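Local coordinates for inosine-uridine nucleoside N-ribohydrolase (Xanthomonas oryzae pv. oryzae, PDB 4KL0), which is a bacterial effector that binds calcium and belongs to the nucleoside hydrolase family, so it may hydrolyse N-glycosidic bonds of nucleosides, at the calcium ion site. Sequence-based numbering; all coordinates share one arbitrary frame.

The calcium ion site. Residues 34-35, 38-39, 41-42, 151-152, 199, 318. With CA (calcium ion), chain B.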
# COMPACT_ATOMS: atom_id res chain seq x y z
N THR A 34 -4.36 -5.98 0.64
CA THR A 34 -4.62 -4.56 0.97
C THR A 34 -5.81 -4.39 1.91
O THR A 34 -6.62 -5.31 2.08
CB THR A 34 -4.89 -3.84 -0.34
OG1 THR A 34 -5.19 -2.46 -0.14
CG2 THR A 34 -6.04 -4.47 -1.09
N ASP A 35 -5.86 -3.26 2.63
CA ASP A 35 -6.88 -3.00 3.67
C ASP A 35 -7.36 -1.56 3.55
O ASP A 35 -7.14 -0.75 4.43
CB ASP A 35 -6.32 -3.28 5.09
CG ASP A 35 -5.01 -2.50 5.39
OD1 ASP A 35 -4.51 -1.76 4.51
OD2 ASP A 35 -4.54 -2.59 6.57
N LYS A 38 -9.20 2.69 5.84
CA LYS A 38 -8.96 3.16 7.21
C LYS A 38 -7.97 4.32 7.22
O LYS A 38 -7.78 5.00 8.24
CB LYS A 38 -8.55 2.02 8.18
CG LYS A 38 -7.46 1.06 7.76
CD LYS A 38 -6.04 1.62 8.00
CE LYS A 38 -4.94 0.52 7.70
NZ LYS A 38 -3.59 1.14 7.90
N ASP A 39 -7.39 4.58 6.06
CA ASP A 39 -6.50 5.74 5.85
C ASP A 39 -6.41 5.95 4.32
O ASP A 39 -7.02 5.18 3.59
CB ASP A 39 -5.14 5.52 6.52
CG ASP A 39 -4.36 4.30 6.00
OD1 ASP A 39 -4.51 3.89 4.83
OD2 ASP A 39 -3.56 3.77 6.84
N ASP A 41 -3.83 5.52 2.28
CA ASP A 41 -2.65 4.90 1.63
C ASP A 41 -2.99 3.89 0.56
O ASP A 41 -2.38 3.89 -0.52
CB ASP A 41 -1.90 4.14 2.67
CG ASP A 41 -0.97 4.99 3.40
OD1 ASP A 41 -1.45 5.78 4.28
OD2 ASP A 41 0.24 4.81 3.12
N ASP A 42 -3.88 2.94 0.87
CA ASP A 42 -4.14 1.89 -0.10
C ASP A 42 -4.74 2.45 -1.36
O ASP A 42 -4.40 1.99 -2.47
CB ASP A 42 -5.02 0.78 0.52
CG ASP A 42 -4.38 0.15 1.76
OD1 ASP A 42 -3.95 -1.00 1.64
OD2 ASP A 42 -4.30 0.84 2.85
N ILE A 151 0.46 -4.71 1.38
CA ILE A 151 0.33 -3.40 1.99
C ILE A 151 -0.75 -3.48 3.06
O ILE A 151 -1.38 -2.49 3.32
CB ILE A 151 0.00 -2.30 0.96
CG1 ILE A 151 -1.18 -2.68 0.04
CG2 ILE A 151 1.26 -2.08 0.05
CD1 ILE A 151 -1.63 -1.56 -0.89
N ALA A 152 -0.86 -4.62 3.72
CA ALA A 152 -1.81 -4.85 4.82
C ALA A 152 -1.39 -6.06 5.57
O ALA A 152 -0.32 -6.57 5.29
CB ALA A 152 -3.27 -5.07 4.26
N ASN A 199 1.32 -3.48 9.87
CA ASN A 199 0.84 -4.58 9.03
C ASN A 199 1.21 -5.95 9.60
O ASN A 199 0.53 -6.93 9.41
CB ASN A 199 1.29 -4.48 7.60
CG ASN A 199 0.59 -3.32 6.89
OD1 ASN A 199 -0.57 -2.97 7.28
ND2 ASN A 199 1.27 -2.67 5.93
N ASP A 318 2.22 2.97 1.56
CA ASP A 318 1.88 1.92 0.63
C ASP A 318 2.26 2.24 -0.84
O ASP A 318 2.71 1.34 -1.58
CB ASP A 318 0.39 1.57 0.76
CG ASP A 318 0.06 0.93 2.08
OD1 ASP A 318 0.97 0.53 2.83
OD2 ASP A 318 -1.13 0.75 2.40
CA CA B . -2.47 -0.44 3.97
O HOH W 1 -0.02 -0.19 5.05
O HOH W 2 -2.41 1.70 5.23
O HOH W 3 -2.41 -1.17 6.46
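Asp35 tucks CG into the hindered slot flanked by its own N and C (chi1 54°), whereas Asp42 and Asp318 swing CG opposite C, on the side of N; the three carboxylates thereby converge on one calcium ion. Set just after strand 28-34 and at the start of helix 41-54, the aspartate-rich loop is a variant of the DXDXXXDD calcium motif of the inosine-uridine nucleoside hydrolase family, and it illustrates how differently one residue type can serve a metal. Asp35 and Asp318 each bind through one oxygen, as monodentate ligands, Asp318 OD2 lying 2.4 Å from the ion CA. Asp42 instead chelates with both carboxylate oxygens, unevenly: OD2 is 2.5 Å and OD1 2.8 Å from CA. The longer arm is also the more heavily engaged, since OD1 receives the Thr34 hydroxyl OG1 at 2.6 Å and the Asp35 amide N, the latter 64° out of the carboxylate plane, which should fix the group's rotation. The main-chain carbonyl of Ile151 and three waters bring the observed coordination to eight.

The second oxygens of the monodentate aspartates hold waters: Asp35 OD2 meets water 3, and Asp318 OD1 lies 2.5 Å from water 1. Asn199 spans this pair, OD1 to water 3 and ND2 to water 1, the latter nearly straight (166° at H). On the same water-lined side, Lys38 NZ meets waters 2 and 3 and forms a salt bridge with Asp39 OD2 at 2.8 Å, its positive charge perhaps offsetting the clustered carboxylates. Behind Asp318, its amide N donates to the anti lone pair of Asp41 OD2 at 3.1 Å, tying the starts of helices 317-325 and 41-54 together.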